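Local coordinates for CELL division protein FTSZ (Haloferax volcanii, PDB 4B46) that binds GTP, probably hydrolyses it, and controls cell shape as a tubulin-like cytoskeletal protein, being essential for the rod-shaped cells needed for efficient swimming, at residues D17-Y22 with E189-F194; D170-T175 with L280-L285; C287-A292 with I344-V349. All blocks are in the same frame, centred on the assembly; numbering follows the deposited sequence.

Interaction 1. Residues D17-Y22 with E189-F194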
loop_
_atom_site.group_PDB
_atom_site.type_symbol
_atom_site.label_atom_id
_atom_site.label_comp_id
_atom_site.label_asym_id
_atom_site.label_seq_id
_atom_site.Cartn_x
_atom_site.Cartn_y
_atom_site.Cartn_z
ATOM N N ASP A 17 3.272 0.243 11.511
ATOM C CA ASP A 17 2.998 -0.083 12.909
ATOM C C ASP A 17 1.620 -0.750 13.039
ATOM O O ASP A 17 1.464 -1.763 13.727
ATOM C CB ASP A 17 3.045 1.193 13.761
ATOM C CG ASP A 17 3.545 0.951 15.186
ATOM O OD1 ASP A 17 4.423 0.085 15.388
ATOM O OD2 ASP A 17 3.074 1.657 16.107
ATOM N N LYS A 18 0.622 -0.182 12.373
ATOM C CA LYS A 18 -0.737 -0.720 12.441
ATOM C C LYS A 18 -0.855 -2.046 11.698
ATOM O O LYS A 18 -1.605 -2.925 12.104
ATOM C CB LYS A 18 -1.744 0.279 11.881
ATOM C CG LYS A 18 -3.183 -0.124 12.121
ATOM C CD LYS A 18 -4.023 1.087 12.467
ATOM C CE LYS A 18 -5.114 0.726 13.453
ATOM N NZ LYS A 18 -5.766 1.953 13.990
ATOM N N PHE A 19 -0.121 -2.171 10.597
ATOM C CA PHE A 19 -0.045 -3.423 9.857
ATOM C C PHE A 19 0.492 -4.550 10.735
ATOM O O PHE A 19 -0.009 -5.678 10.691
ATOM C CB PHE A 19 0.839 -3.255 8.622
ATOM C CG PHE A 19 0.167 -3.665 7.354
ATOM C CD1 PHE A 19 -0.288 -4.962 7.192
ATOM C CD2 PHE A 19 -0.042 -2.752 6.339
ATOM C CE1 PHE A 19 -0.922 -5.348 6.030
ATOM C CE2 PHE A 19 -0.678 -3.129 5.173
ATOM C CZ PHE A 19 -1.116 -4.428 5.018
ATOM N N VAL A 20 1.510 -4.241 11.532
ATOM C CA VAL A 20 2.068 -5.220 12.464
ATOM C C VAL A 20 1.018 -5.676 13.473
ATOM O O VAL A 20 0.907 -6.862 13.774
ATOM C CB VAL A 20 3.303 -4.664 13.215
ATOM C CG1 VAL A 20 3.730 -5.616 14.326
ATOM C CG2 VAL A 20 4.450 -4.428 12.243
ATOM N N GLU A 21 0.240 -4.731 13.991
ATOM C CA GLU A 21 -0.806 -5.055 14.965
ATOM C C GLU A 21 -1.925 -5.897 14.341
ATOM O O GLU A 21 -2.421 -6.848 14.947
ATOM C CB GLU A 21 -1.374 -3.770 15.577
ATOM C CG GLU A 21 -2.513 -3.983 16.558
ATOM C CD GLU A 21 -3.194 -2.675 16.925
ATOM O OE1 GLU A 21 -3.910 -2.110 16.067
ATOM O OE2 GLU A 21 -3.007 -2.206 18.068
ATOM N N TYR A 22 -2.318 -5.533 13.127
ATOM C CA TYR A 22 -3.341 -6.256 12.384
ATOM C C TYR A 22 -2.912 -7.698 12.128
ATOM O O TYR A 22 -3.685 -8.645 12.322
ATOM C CB TYR A 22 -3.534 -5.557 11.048
ATOM C CG TYR A 22 -4.403 -6.288 10.048
ATOM C CD1 TYR A 22 -3.866 -7.248 9.200
ATOM C CD2 TYR A 22 -5.756 -5.987 9.927
ATOM C CE1 TYR A 22 -4.658 -7.913 8.286
ATOM C CE2 TYR A 22 -6.557 -6.643 9.007
ATOM C CZ TYR A 22 -6.003 -7.601 8.191
ATOM O OH TYR A 22 -6.788 -8.258 7.279
ATOM N N GLU A 189 -8.580 1.653 7.583
ATOM C CA GLU A 189 -9.088 1.363 6.246
ATOM C C GLU A 189 -7.979 0.857 5.330
ATOM O O GLU A 189 -8.180 -0.067 4.536
ATOM C CB GLU A 189 -9.763 2.607 5.656
ATOM C CG GLU A 189 -11.030 3.008 6.431
ATOM C CD GLU A 189 -11.605 4.344 6.005
ATOM O OE1 GLU A 189 -10.842 5.316 5.838
ATOM O OE2 GLU A 189 -12.835 4.423 5.841
ATOM N N ILE A 190 -6.805 1.465 5.442
ATOM C CA ILE A 190 -5.663 1.061 4.638
ATOM C C ILE A 190 -5.276 -0.377 4.970
ATOM O O ILE A 190 -5.158 -1.229 4.085
ATOM C CB ILE A 190 -4.462 2.000 4.877
ATOM C CG1 ILE A 190 -4.735 3.383 4.261
ATOM C CG2 ILE A 190 -3.181 1.378 4.351
ATOM C CD1 ILE A 190 -3.673 4.446 4.586
ATOM N N VAL A 191 -5.113 -0.655 6.257
ATOM C CA VAL A 191 -4.644 -1.966 6.682
ATOM C C VAL A 191 -5.672 -3.093 6.434
ATOM O O VAL A 191 -5.296 -4.204 6.088
ATOM C CB VAL A 191 -4.174 -1.920 8.155
ATOM C CG1 VAL A 191 -3.787 -3.266 8.615
ATOM C CG2 VAL A 191 -2.969 -0.980 8.295
ATOM N N ASN A 192 -6.962 -2.806 6.594
ATOM C CA ASN A 192 -7.990 -3.815 6.334
ATOM C C ASN A 192 -8.006 -4.250 4.879
ATOM O O ASN A 192 -8.279 -5.400 4.564
ATOM C CB ASN A 192 -9.379 -3.294 6.713
ATOM C CG ASN A 192 -9.615 -3.302 8.209
ATOM O OD1 ASN A 192 -9.065 -4.132 8.931
ATOM N ND2 ASN A 192 -10.447 -2.378 8.684
ATOM N N ARG A 193 -7.719 -3.311 3.992
ATOM C CA ARG A 193 -7.753 -3.572 2.564
ATOM C C ARG A 193 -6.516 -4.305 2.096
ATOM O O ARG A 193 -6.622 -5.374 1.491
ATOM C CB ARG A 193 -7.951 -2.268 1.794
ATOM C CG ARG A 193 -9.391 -1.784 1.905
ATOM C CD ARG A 193 -9.584 -0.307 1.574
ATOM N NE ARG A 193 -11.020 -0.050 1.491
ATOM C CZ ARG A 193 -11.806 0.066 2.553
ATOM N NH1 ARG A 193 -11.286 -0.005 3.775
ATOM N NH2 ARG A 193 -13.105 0.262 2.393
ATOM N N PHE A 194 -5.343 -3.741 2.373
ATOM C CA PHE A 194 -4.106 -4.393 1.964
ATOM C C PHE A 194 -3.800 -5.629 2.804
ATOM O O PHE A 194 -3.115 -6.555 2.351
ATOM C CB PHE A 194 -2.946 -3.396 1.956
ATOM C CG PHE A 194 -3.095 -2.324 0.910
ATOM C CD1 PHE A 194 -2.840 -2.605 -0.422
ATOM C CD2 PHE A 194 -3.519 -1.046 1.252
ATOM C CE1 PHE A 194 -2.998 -1.638 -1.397
ATOM C CE2 PHE A 194 -3.684 -0.071 0.283
ATOM C CZ PHE A 194 -3.411 -0.363 -1.042
HETATM O O HOH W 1 -9.551 -7.135 7.179
#
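Val191 fits between the Phe19 ring and the base of the Tyr22 side chain, and most of the apolar contact runs through its two methyls. CG1, anti to the backbone N (chi1 176°), does double duty. It stands over the centre of the Phe19 ring, 4.2 Å from the centroid and 12° off the normal, a CH-pi contact, and it also presses on the root of the tyrosine, with Val191 CG1 3.4 Å from Tyr22 CB. The other methyl, Val191 CG2, faces the helix backbone and the aliphatic start of Lys18, meeting Phe19 CD2 and Lys18 CG at 3.9 Å each. At the far end of the phenylalanine ring, Phe19 CZ abuts Phe194 CB at 3.7 Å.

This is helix-helix packing in the nucleotide-binding half of the tubulin/FtsZ fold. Helix 9-26, which follows the first strand, meets helix 179-198, the long helix that in this family connects the GTPase domain to the C-terminal one. The short segments have their axes 9.6 Å apart and cross at -53°. Ile190, one residue before Val191, touches the bound GDP, while its side chain and that of Phe194 rest on strand 163-168.

Polar contacts are confined to the tyrosine end. The carbonyl O of Val191 lies over one face of the Tyr22 ring, displaced toward the rim, and Asn192 OD1 comes to the ring edge, 3.5 Å from Tyr22 CE2. Water 1 bridges the helices, 3.0 Å from Tyr22 OH and donating a weak bond to the carbonyl O of Asn192.

Interaction 2. Residues D170-T175 with L280-L285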
loop_
_atom_site.group_PDB
_atom_site.type_symbol
_atom_site.label_atom_id
_atom_site.label_comp_id
_atom_site.label_asym_id
_atom_site.label_seq_id
_atom_site.Cartn_x
_atom_site.Cartn_y
_atom_site.Cartn_z
ATOM N N ASP A 170 -7.166 11.956 -0.150
ATOM C CA ASP A 170 -8.180 12.927 -0.563
ATOM C C ASP A 170 -9.547 12.269 -0.815
ATOM O O ASP A 170 -10.591 12.903 -0.654
ATOM C CB ASP A 170 -7.727 13.708 -1.798
ATOM C CG ASP A 170 -8.629 14.890 -2.095
ATOM O OD1 ASP A 170 -8.842 15.717 -1.185
ATOM O OD2 ASP A 170 -9.126 14.998 -3.236
ATOM N N ALA A 171 -9.538 10.997 -1.192
ATOM C CA ALA A 171 -10.785 10.278 -1.460
ATOM C C ALA A 171 -11.381 9.709 -0.181
ATOM O O ALA A 171 -12.514 9.245 -0.173
ATOM C CB ALA A 171 -10.544 9.150 -2.466
ATOM N N TRP A 172 -10.603 9.722 0.895
ATOM C CA TRP A 172 -11.023 9.082 2.134
ATOM C C TRP A 172 -11.065 10.057 3.317
ATOM O O TRP A 172 -11.011 9.644 4.476
ATOM C CB TRP A 172 -10.100 7.906 2.447
ATOM C CG TRP A 172 -10.203 6.800 1.419
ATOM C CD1 TRP A 172 -9.561 6.733 0.224
ATOM C CD2 TRP A 172 -11.014 5.624 1.512
ATOM N NE1 TRP A 172 -9.924 5.583 -0.442
ATOM C CE2 TRP A 172 -10.806 4.880 0.333
ATOM C CE3 TRP A 172 -11.896 5.128 2.475
ATOM C CZ2 TRP A 172 -11.451 3.665 0.090
ATOM C CZ3 TRP A 172 -12.530 3.925 2.238
ATOM C CH2 TRP A 172 -12.302 3.203 1.055
ATOM N N ARG A 173 -11.161 11.349 3.026
ATOM C CA ARG A 173 -11.161 12.351 4.092
ATOM C C ARG A 173 -12.318 12.164 5.070
ATOM O O ARG A 173 -13.417 11.760 4.689
ATOM C CB ARG A 173 -11.157 13.767 3.509
ATOM C CG ARG A 173 -9.786 14.212 3.049
ATOM C CD ARG A 173 -9.838 14.986 1.749
ATOM N NE ARG A 173 -10.460 16.290 1.887
ATOM C CZ ARG A 173 -11.380 16.768 1.057
ATOM N NH1 ARG A 173 -11.795 16.039 0.026
ATOM N NH2 ARG A 173 -11.886 17.974 1.263
ATOM N N LYS A 174 -12.050 12.435 6.341
ATOM C CA LYS A 174 -13.066 12.316 7.378
ATOM C C LYS A 174 -13.343 13.728 7.905
ATOM O O LYS A 174 -12.514 14.325 8.591
ATOM C CB LYS A 174 -12.582 11.366 8.477
ATOM C CG LYS A 174 -11.712 10.222 7.932
ATOM C CD LYS A 174 -12.139 8.847 8.439
ATOM C CE LYS A 174 -13.000 8.072 7.433
ATOM N NZ LYS A 174 -12.254 7.502 6.245
ATOM N N THR A 175 -14.506 14.263 7.556
ATOM C CA THR A 175 -14.763 15.696 7.701
ATOM C C THR A 175 -14.900 16.231 9.127
ATOM O O THR A 175 -14.158 17.131 9.528
ATOM C CB THR A 175 -15.974 16.141 6.855
ATOM O OG1 THR A 175 -15.630 16.063 5.467
ATOM C CG2 THR A 175 -16.376 17.574 7.194
ATOM N N LEU A 280 -17.372 -1.560 -7.585
ATOM C CA LEU A 280 -18.103 -0.310 -7.813
ATOM C C LEU A 280 -18.010 0.644 -6.623
ATOM O O LEU A 280 -18.422 1.806 -6.708
ATOM C CB LEU A 280 -19.571 -0.611 -8.148
ATOM C CG LEU A 280 -19.755 -1.611 -9.297
ATOM C CD1 LEU A 280 -21.230 -1.824 -9.634
ATOM C CD2 LEU A 280 -18.971 -1.194 -10.536
ATOM N N GLY A 281 -17.459 0.158 -5.517
ATOM C CA GLY A 281 -17.326 0.977 -4.327
ATOM C C GLY A 281 -16.116 1.889 -4.414
ATOM O O GLY A 281 -15.445 1.946 -5.444
ATOM N N ARG A 282 -15.831 2.590 -3.325
ATOM C CA ARG A 282 -14.677 3.483 -3.270
ATOM C C ARG A 282 -13.364 2.691 -3.325
ATOM O O ARG A 282 -13.141 1.764 -2.546
ATOM C CB ARG A 282 -14.740 4.349 -2.017
ATOM C CG ARG A 282 -13.668 5.444 -1.949
ATOM C CD ARG A 282 -13.851 6.278 -0.703
ATOM N NE ARG A 282 -15.059 7.090 -0.793
ATOM C CZ ARG A 282 -15.886 7.307 0.218
ATOM N NH1 ARG A 282 -15.630 6.763 1.402
ATOM N NH2 ARG A 282 -16.969 8.061 0.044
ATOM N N LEU A 283 -12.512 3.059 -4.274
ATOM C CA LEU A 283 -11.198 2.446 -4.434
ATOM C C LEU A 283 -10.138 3.189 -3.622
ATOM O O LEU A 283 -10.315 4.354 -3.299
ATOM C CB LEU A 283 -10.810 2.480 -5.907
ATOM C CG LEU A 283 -11.860 1.866 -6.840
ATOM C CD1 LEU A 283 -11.324 1.878 -8.253
ATOM C CD2 LEU A 283 -12.219 0.440 -6.403
ATOM N N THR A 284 -9.038 2.513 -3.305
ATOM C CA THR A 284 -7.933 3.161 -2.596
ATOM C C THR A 284 -7.467 4.370 -3.406
ATOM O O THR A 284 -7.283 5.464 -2.859
ATOM C CB THR A 284 -6.768 2.169 -2.307
ATOM O OG1 THR A 284 -6.267 1.615 -3.531
ATOM C CG2 THR A 284 -7.247 1.034 -1.401
ATOM N N LEU A 285 -7.317 4.168 -4.715
ATOM C CA LEU A 285 -7.134 5.253 -5.676
ATOM C C LEU A 285 -8.304 5.270 -6.654
ATOM O O LEU A 285 -8.433 4.370 -7.472
ATOM C CB LEU A 285 -5.819 5.091 -6.460
ATOM C CG LEU A 285 -5.617 6.066 -7.636
ATOM C CD1 LEU A 285 -5.517 7.542 -7.173
ATOM C CD2 LEU A 285 -4.395 5.677 -8.462
#
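The aliphatic part of Arg282 runs over one face of the Trp172 indole, where two loops of the tubulin/FtsZ fold meet. The first follows strand 163-168, the sixth of the parallel GTPase strands, just past the nucleotide-binding Asn169; the second leaves helix 265-280 for strand 294-301 of the C-terminal domain.

Apolar contact dominates: the CH2 groups of Arg282 cover one face of the indole. Arg282 CD sits 3.5 Å from the centroid of the Trp172 six-membered ring in a CH-pi contact, and it also makes a van der Waals contact of 3.3 Å with Ala171 O. The chain then bends at chi3, and the guanidinium stands nearly perpendicular to the indole, the planes 83° apart. Arg282 CZ is 5.2 Å from the centroid of the Trp172 six-membered ring, at most a weak cation-pi attraction. The ring of Phe167, on strand 163-168, stacks with the indole, and Glu189 and Arg193 of helix 179-198 pack against it.

The indole N-H makes the hydrogen bond between the loops: Trp172 NE1 donates to Leu283 O at 3.1 Å, a bent bond of 141°, with the nitrogen 37° out of the carbonyl plane.

Interaction 3. Residues C287-A292 with I344-V349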
loop_
_atom_site.group_PDB
_atom_site.type_symbol
_atom_site.label_atom_id
_atom_site.label_comp_id
_atom_site.label_asym_id
_atom_site.label_seq_id
_atom_site.Cartn_x
_atom_site.Cartn_y
_atom_site.Cartn_z
ATOM N N CYS A 287 -10.562 5.707 -9.826
ATOM C CA CYS A 287 -10.285 5.691 -11.256
ATOM C C CYS A 287 -11.391 4.919 -11.958
ATOM O O CYS A 287 -12.246 4.324 -11.311
ATOM C CB CYS A 287 -8.929 5.029 -11.540
ATOM S SG CYS A 287 -8.795 3.294 -11.030
ATOM N N GLU A 288 -11.391 4.932 -13.281
ATOM C CA GLU A 288 -12.272 4.040 -14.013
ATOM C C GLU A 288 -11.546 2.709 -14.107
ATOM O O GLU A 288 -10.356 2.676 -14.390
ATOM C CB GLU A 288 -12.590 4.598 -15.392
ATOM C CG GLU A 288 -13.626 5.718 -15.334
ATOM C CD GLU A 288 -13.745 6.485 -16.629
ATOM O OE1 GLU A 288 -12.887 7.362 -16.882
ATOM O OE2 GLU A 288 -14.709 6.223 -17.381
ATOM N N ILE A 289 -12.252 1.622 -13.823
ATOM C CA ILE A 289 -11.616 0.313 -13.737
ATOM C C ILE A 289 -11.443 -0.297 -15.124
ATOM O O ILE A 289 -10.655 -1.221 -15.309
ATOM C CB ILE A 289 -12.386 -0.641 -12.787
ATOM C CG1 ILE A 289 -13.742 -1.025 -13.379
ATOM C CG2 ILE A 289 -12.556 0.010 -11.409
ATOM C CD1 ILE A 289 -14.549 -1.958 -12.493
ATOM N N GLU A 290 -12.170 0.236 -16.099
ATOM C CA GLU A 290 -11.983 -0.172 -17.484
ATOM C C GLU A 290 -10.547 0.155 -17.915
ATOM O O GLU A 290 -10.016 1.223 -17.608
ATOM C CB GLU A 290 -13.003 0.523 -18.389
ATOM C CG GLU A 290 -12.965 0.079 -19.842
ATOM C CD GLU A 290 -13.503 -1.328 -20.051
ATOM O OE1 GLU A 290 -14.365 -1.767 -19.258
ATOM O OE2 GLU A 290 -13.066 -1.994 -21.015
ATOM N N GLY A 291 -9.899 -0.776 -18.597
ATOM C CA GLY A 291 -8.546 -0.534 -19.066
ATOM C C GLY A 291 -7.421 -0.968 -18.137
ATOM O O GLY A 291 -6.252 -0.826 -18.493
ATOM N N ALA A 292 -7.755 -1.471 -16.948
ATOM C CA ALA A 292 -6.741 -2.027 -16.054
ATOM C C ALA A 292 -6.039 -3.169 -16.776
ATOM O O ALA A 292 -6.649 -3.875 -17.575
ATOM C CB ALA A 292 -7.364 -2.520 -14.761
ATOM N N ILE A 344 -10.517 -6.579 -4.720
ATOM C CA ILE A 344 -10.095 -6.611 -6.106
ATOM C C ILE A 344 -8.854 -5.750 -6.254
ATOM O O ILE A 344 -8.863 -4.573 -5.910
ATOM C CB ILE A 344 -11.201 -6.101 -7.044
ATOM C CG1 ILE A 344 -12.480 -6.941 -6.850
ATOM C CG2 ILE A 344 -10.729 -6.164 -8.489
ATOM C CD1 ILE A 344 -13.672 -6.455 -7.654
ATOM N N LEU A 345 -7.782 -6.355 -6.744
ATOM C CA LEU A 345 -6.555 -5.637 -7.024
ATOM C C LEU A 345 -6.542 -5.387 -8.515
ATOM O O LEU A 345 -6.693 -6.323 -9.306
ATOM C CB LEU A 345 -5.338 -6.477 -6.612
ATOM C CG LEU A 345 -3.969 -6.043 -7.140
ATOM C CD1 LEU A 345 -3.582 -4.641 -6.638
ATOM C CD2 LEU A 345 -2.884 -7.078 -6.782
ATOM N N LEU A 346 -6.417 -4.118 -8.893
ATOM C CA LEU A 346 -6.338 -3.732 -10.290
ATOM C C LEU A 346 -4.975 -3.109 -10.518
ATOM O O LEU A 346 -4.644 -2.090 -9.916
ATOM C CB LEU A 346 -7.447 -2.737 -10.648
ATOM C CG LEU A 346 -8.878 -3.248 -10.471
ATOM C CD1 LEU A 346 -9.882 -2.124 -10.691
ATOM C CD2 LEU A 346 -9.164 -4.400 -11.429
ATOM N N SER A 347 -4.173 -3.740 -11.370
ATOM C CA SER A 347 -2.818 -3.280 -11.597
ATOM C C SER A 347 -2.711 -2.696 -12.988
ATOM O O SER A 347 -3.322 -3.201 -13.914
ATOM C CB SER A 347 -1.826 -4.429 -11.394
ATOM O OG SER A 347 -0.576 -4.152 -12.014
ATOM N N GLY A 348 -1.948 -1.615 -13.127
ATOM C CA GLY A 348 -1.738 -1.023 -14.434
ATOM C C GLY A 348 -2.904 -0.154 -14.871
ATOM O O GLY A 348 -3.260 -0.113 -16.053
ATOM N N VAL A 349 -3.521 0.535 -13.916
ATOM C CA VAL A 349 -4.609 1.447 -14.257
ATOM C C VAL A 349 -4.057 2.669 -14.985
ATOM O O VAL A 349 -2.927 3.092 -14.733
ATOM C CB VAL A 349 -5.431 1.865 -13.021
ATOM C CG1 VAL A 349 -6.203 0.667 -12.473
ATOM C CG2 VAL A 349 -4.532 2.485 -11.956
#
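A type II beta turn, Ile289 to Ala292, leads into strand 294-301 of the C-terminal domain and packs against the end of strand 339-347. Across this join the side chains meet through apolar atoms. Leu346 points toward the turn, and its CD1 pushes against the branch of Ile289: the distance from Leu346 CD1 to Ile289 CG2 is 3.5 Å, tighter than usual for two carbons, and CB of the isoleucine is almost as near. The two side chains cross at a slant. The leucine presents its root as well, Leu346 CB lying 4.1 Å from Ala292 CB.

That alanine methyl is shared with Val349, farther along the chain, since Ala292 CB is also 4.1 Å from Val349 CG1. This gamma carbon is anti to the carbonyl carbon (chi1 -68°), and Cys287 SG lies 4.0 Å from Val349 CG1. Thus Leu346 and Val349 both rest on Ala292, while Ile289 and Cys287 each add a contact of their own.

The turn is closed by a weak bond from Ala292 N to Ile289 O (3.3 Å), and Gly291 takes its third position with phi 92°. Gly348, next in the chain after Ser347, likewise has positive phi, and its carbonyl O comes 4.0 Å from Ala292 CA.

Strand 339-347 lies between strands 228-237 and 294-301 in the mixed sheet; Leu346 pairs by backbone with Thr230, and Ser347 with Glu293. Ile289 also packs on Gln321 and Thr322 at the end of helix 308-322.

From the N terminus, helix 9-26 waits until helix 179-198 arrives to close interaction 1, a loop of 166 residues that takes in most of the GTPase domain. Interaction 2 opens inside that loop and closes beyond it, so the two cross; it joins the loop after strand 163-168 to that between helix 265-280 and strand 294-301. They also touch: Lys174 NZ forms a salt bridge with Glu189 OE1, and Arg193 packs on Trp172, so helix 179-198 joins the two contacts. Interaction 3 follows in series, a shorter loop wholly within the C-terminal domain. Leu283 packing on Ile289 connects it to interaction 2, whereas interaction 1 lies across the chain's centre and does not touch it.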